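Local coordinates for type IV pilus assembly protein PilF (Pseudomonas aeruginosa, PDB 2HO1) that is essential for the outer membrane localization of PilQ and its assembly into the dodecameric secretin of the type IV pilus, at residues E190-Y198 / S211-F222. Numbering follows the deposited sequence.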
loop_
_atom_site.group_PDB
_atom_site.type_symbol
_atom_site.label_atom_id
_atom_site.label_comp_id
_atom_site.label_asym_id
_atom_site.label_seq_id
_atom_site.Cartn_x
_atom_site.Cartn_y
_atom_site.Cartn_z
ATOM N N GLU A 190 24.471 10.488 -6.981
ATOM C CA GLU A 190 24.677 9.155 -7.548
ATOM C C GLU A 190 24.697 9.304 -9.069
ATOM O O GLU A 190 23.856 8.726 -9.768
ATOM C CB GLU A 190 23.512 8.247 -7.166
ATOM C CG GLU A 190 23.538 7.676 -5.769
ATOM C CD GLU A 190 24.456 6.470 -5.675
ATOM O OE1 GLU A 190 25.687 6.674 -5.557
ATOM O OE2 GLU A 190 23.942 5.323 -5.740
ATOM N N TYR A 191 25.670 10.060 -9.576
ATOM C CA TYR A 191 25.784 10.355 -10.999
ATOM C C TYR A 191 25.726 9.250 -12.028
ATOM O O TYR A 191 25.114 9.437 -13.073
ATOM C CB TYR A 191 27.039 11.184 -11.259
ATOM C CG TYR A 191 27.111 12.423 -10.412
ATOM C CD1 TYR A 191 26.122 13.407 -10.490
ATOM C CD2 TYR A 191 28.150 12.605 -9.504
ATOM C CE1 TYR A 191 26.173 14.542 -9.682
ATOM C CE2 TYR A 191 28.204 13.728 -8.695
ATOM C CZ TYR A 191 27.218 14.689 -8.793
ATOM O OH TYR A 191 27.299 15.803 -8.010
ATOM N N VAL A 192 26.353 8.107 -11.779
ATOM C CA VAL A 192 26.313 7.061 -12.793
ATOM C C VAL A 192 24.928 6.467 -12.929
ATOM O O VAL A 192 24.445 6.250 -14.039
ATOM C CB VAL A 192 27.367 5.944 -12.517
ATOM C CG1 VAL A 192 27.247 4.824 -13.557
ATOM C CG2 VAL A 192 28.754 6.549 -12.592
ATOM N N PRO A 193 24.268 6.154 -11.803
ATOM C CA PRO A 193 22.920 5.594 -11.960
ATOM C C PRO A 193 22.017 6.693 -12.566
ATOM O O PRO A 193 21.158 6.414 -13.399
ATOM C CB PRO A 193 22.508 5.256 -10.528
ATOM C CG PRO A 193 23.787 5.086 -9.821
ATOM C CD PRO A 193 24.691 6.140 -10.397
ATOM N N ALA A 194 22.238 7.934 -12.141
ATOM C CA ALA A 194 21.450 9.073 -12.627
ATOM C C ALA A 194 21.519 9.152 -14.140
ATOM O O ALA A 194 20.503 9.189 -14.832
ATOM C CB ALA A 194 21.975 10.369 -12.015
ATOM N N ARG A 195 22.750 9.169 -14.637
ATOM C CA ARG A 195 23.025 9.242 -16.058
ATOM C C ARG A 195 22.371 8.097 -16.788
ATOM O O ARG A 195 21.815 8.247 -17.874
ATOM C CB ARG A 195 24.523 9.177 -16.278
ATOM C CG ARG A 195 24.900 9.101 -17.734
ATOM C CD ARG A 195 26.387 9.171 -17.902
ATOM N NE ARG A 195 26.720 9.589 -19.252
ATOM C CZ ARG A 195 27.953 9.591 -19.736
ATOM N NH1 ARG A 195 28.960 9.186 -18.970
ATOM N NH2 ARG A 195 28.177 10.015 -20.978
ATOM N N GLN A 196 22.450 6.927 -16.190
ATOM C CA GLN A 196 21.854 5.766 -16.807
ATOM C C GLN A 196 20.377 5.954 -17.018
ATOM O O GLN A 196 19.877 5.715 -18.116
ATOM C CB GLN A 196 22.092 4.538 -15.952
ATOM C CG GLN A 196 23.525 4.052 -16.003
ATOM C CD GLN A 196 23.707 2.788 -15.222
ATOM O OE1 GLN A 196 23.806 2.817 -13.985
ATOM N NE2 GLN A 196 23.726 1.652 -15.929
ATOM N N TYR A 197 19.672 6.380 -15.967
ATOM C CA TYR A 197 18.238 6.587 -16.075
ATOM C C TYR A 197 17.943 7.744 -17.028
ATOM O O TYR A 197 16.954 7.723 -17.756
ATOM C CB TYR A 197 17.629 6.838 -14.686
ATOM C CG TYR A 197 17.336 5.562 -13.924
ATOM C CD1 TYR A 197 16.252 4.757 -14.263
ATOM C CD2 TYR A 197 18.164 5.147 -12.878
ATOM C CE1 TYR A 197 15.997 3.569 -13.578
ATOM C CE2 TYR A 197 17.920 3.969 -12.183
ATOM C CZ TYR A 197 16.836 3.182 -12.530
ATOM O OH TYR A 197 16.558 2.036 -11.794
ATOM N N TYR A 198 18.812 8.744 -17.038
ATOM C CA TYR A 198 18.601 9.864 -17.937
ATOM C C TYR A 198 18.660 9.373 -19.385
ATOM O O TYR A 198 17.760 9.641 -20.189
ATOM C CB TYR A 198 19.660 10.934 -17.749
ATOM C CG TYR A 198 19.320 12.176 -18.522
ATOM C CD1 TYR A 198 19.742 12.336 -19.849
ATOM C CD2 TYR A 198 18.554 13.190 -17.940
ATOM C CE1 TYR A 198 19.414 13.480 -20.574
ATOM C CE2 TYR A 198 18.214 14.330 -18.647
ATOM C CZ TYR A 198 18.644 14.476 -19.966
ATOM O OH TYR A 198 18.292 15.613 -20.668
ATOM N N SER A 211 14.236 18.855 -18.144
ATOM C CA SER A 211 15.109 17.768 -18.540
ATOM C C SER A 211 16.370 18.195 -19.285
ATOM O O SER A 211 17.413 17.541 -19.146
ATOM C CB SER A 211 14.346 16.709 -19.337
ATOM O OG SER A 211 13.865 17.197 -20.559
ATOM N N LEU A 212 16.294 19.284 -20.051
ATOM C CA LEU A 212 17.467 19.771 -20.775
ATOM C C LEU A 212 18.498 20.228 -19.754
ATOM O O LEU A 212 19.684 19.928 -19.890
ATOM C CB LEU A 212 17.107 20.937 -21.733
ATOM C CG LEU A 212 16.328 20.498 -22.979
ATOM C CD1 LEU A 212 15.728 21.701 -23.696
ATOM C CD2 LEU A 212 17.253 19.697 -23.908
ATOM N N LEU A 213 18.050 20.924 -18.718
ATOM C CA LEU A 213 18.975 21.407 -17.703
ATOM C C LEU A 213 19.605 20.246 -16.924
ATOM O O LEU A 213 20.799 20.288 -16.584
ATOM C CB LEU A 213 18.272 22.347 -16.742
ATOM C CG LEU A 213 19.195 22.962 -15.689
ATOM C CD1 LEU A 213 20.212 23.889 -16.359
ATOM C CD2 LEU A 213 18.372 23.725 -14.684
ATOM N N LEU A 214 18.808 19.214 -16.647
ATOM C CA LEU A 214 19.306 18.050 -15.918
ATOM C C LEU A 214 20.365 17.367 -16.777
ATOM O O LEU A 214 21.415 16.968 -16.272
ATOM C CB LEU A 214 18.162 17.063 -15.592
ATOM C CG LEU A 214 18.526 15.685 -14.993
ATOM C CD1 LEU A 214 19.384 15.868 -13.728
ATOM C CD2 LEU A 214 17.241 14.892 -14.665
ATOM N N GLY A 215 20.079 17.230 -18.071
ATOM C CA GLY A 215 21.019 16.601 -18.984
ATOM C C GLY A 215 22.289 17.428 -19.121
ATOM O O GLY A 215 23.392 16.897 -19.247
ATOM N N ILE A 216 22.129 18.744 -19.117
ATOM C CA ILE A 216 23.264 19.645 -19.197
ATOM C C ILE A 216 24.145 19.465 -17.976
ATOM O O ILE A 216 25.356 19.298 -18.097
ATOM C CB ILE A 216 22.826 21.113 -19.297
ATOM C CG1 ILE A 216 22.370 21.437 -20.719
ATOM C CG2 ILE A 216 23.958 22.030 -18.877
ATOM C CD1 ILE A 216 21.613 22.735 -20.834
ATOM N N ARG A 217 23.551 19.487 -16.786
ATOM C CA ARG A 217 24.343 19.316 -15.569
ATOM C C ARG A 217 24.989 17.919 -15.476
ATOM O O ARG A 217 26.063 17.772 -14.881
ATOM C CB ARG A 217 23.485 19.601 -14.334
ATOM C CG ARG A 217 23.112 21.075 -14.174
ATOM C CD ARG A 217 21.969 21.243 -13.208
ATOM N NE ARG A 217 21.708 22.633 -12.833
ATOM C CZ ARG A 217 20.628 23.019 -12.149
ATOM N NH1 ARG A 217 19.705 22.124 -11.788
ATOM N NH2 ARG A 217 20.451 24.297 -11.833
ATOM N N LEU A 218 24.355 16.905 -16.067
ATOM C CA LEU A 218 24.926 15.563 -16.041
ATOM C C LEU A 218 26.116 15.498 -16.994
ATOM O O LEU A 218 27.147 14.902 -16.663
ATOM C CB LEU A 218 23.891 14.499 -16.421
ATOM C CG LEU A 218 22.970 14.032 -15.281
ATOM C CD1 LEU A 218 21.973 12.998 -15.796
ATOM C CD2 LEU A 218 23.807 13.443 -14.150
ATOM N N ALA A 219 25.979 16.110 -18.171
ATOM C CA ALA A 219 27.061 16.139 -19.162
ATOM C C ALA A 219 28.305 16.765 -18.527
ATOM O O ALA A 219 29.418 16.255 -18.661
ATOM C CB ALA A 219 26.631 16.951 -20.380
ATOM N N LYS A 220 28.101 17.874 -17.823
ATOM C CA LYS A 220 29.197 18.565 -17.160
ATOM C C LYS A 220 29.934 17.635 -16.204
ATOM O O LYS A 220 31.159 17.685 -16.103
ATOM C CB LYS A 220 28.680 19.781 -16.395
ATOM C CG LYS A 220 28.172 20.921 -17.279
ATOM C CD LYS A 220 27.866 22.141 -16.420
ATOM C CE LYS A 220 27.684 23.385 -17.262
ATOM N NZ LYS A 220 27.953 24.605 -16.451
ATOM N N VAL A 221 29.190 16.788 -15.502
ATOM C CA VAL A 221 29.794 15.848 -14.566
ATOM C C VAL A 221 30.643 14.813 -15.307
ATOM O O VAL A 221 31.728 14.453 -14.853
ATOM C CB VAL A 221 28.702 15.130 -13.721
ATOM C CG1 VAL A 221 29.267 13.876 -13.067
ATOM C CG2 VAL A 221 28.187 16.078 -12.647
ATOM N N PHE A 222 30.151 14.349 -16.451
ATOM C CA PHE A 222 30.863 13.357 -17.247
ATOM C C PHE A 222 31.626 13.999 -18.398
ATOM O O PHE A 222 31.794 13.390 -19.465
ATOM C CB PHE A 222 29.877 12.331 -17.794
ATOM C CG PHE A 222 29.258 11.473 -16.737
ATOM C CD1 PHE A 222 29.869 10.288 -16.343
ATOM C CD2 PHE A 222 28.062 11.851 -16.129
ATOM C CE1 PHE A 222 29.296 9.488 -15.361
ATOM C CE2 PHE A 222 27.484 11.062 -15.148
ATOM C CZ PHE A 222 28.104 9.873 -14.761
#
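The ring of Phe-222 carries Arg-195 over one face, where CD of Arg-195 makes a CH-pi contact 3.5 Å from the ring centroid, almost straight above it. At its edge, CZ of Phe-222 meets the Tyr-191 carbonyl oxygen and CA of Val-192. Beyond CD, the guanidinium leans across the same ring in a cation-pi contact, its CZ 4.2 Å from the Phe-222 centroid; the two planes stand 40° apart rather than stacking parallel. An extended chain, with CG of Arg-195 anti to the backbone N (chi1 174°), lays the methylenes and then the charge along this face. The Tyr-191 ring receives CG1 of Val-221 over one face, off-centre, at 3.7 Å from CG of Tyr-191, while CD2 of Leu-218 lies at its edge. The third ring, Tyr-198, sets its hydroxyl edge against the Ser-211 carbonyl: OH donates to O at 2.6 Å. The donor rises 52° out of the carbonyl plane, and the helical N-H of Gly-215 reaches the same oxygen from the opposite face. Gly-215 brings its CA to 3.3 Å from CZ of Tyr-198, a close passage that the absence of a side chain allows.

Between the rings, Leu-218 fits as a knob among Tyr-191, Ala-194, Arg-195 and Tyr-198, its CD1 3.7 Å from CB of Tyr-198; Tyr-198 answers as a knob among Ser-211, Leu-214, Gly-215 and Leu-218. The contact thus joins helices assigned to the fifth and sixth TPR motifs. The Tyr-198 hydroxyl also bonds Gln-207, so this buried polar group is satisfied inside an otherwise largely apolar interface, whereas Arg-195, partly exposed, has its charge over the Phe-222 face, which probably offers some electrostatic stabilisation.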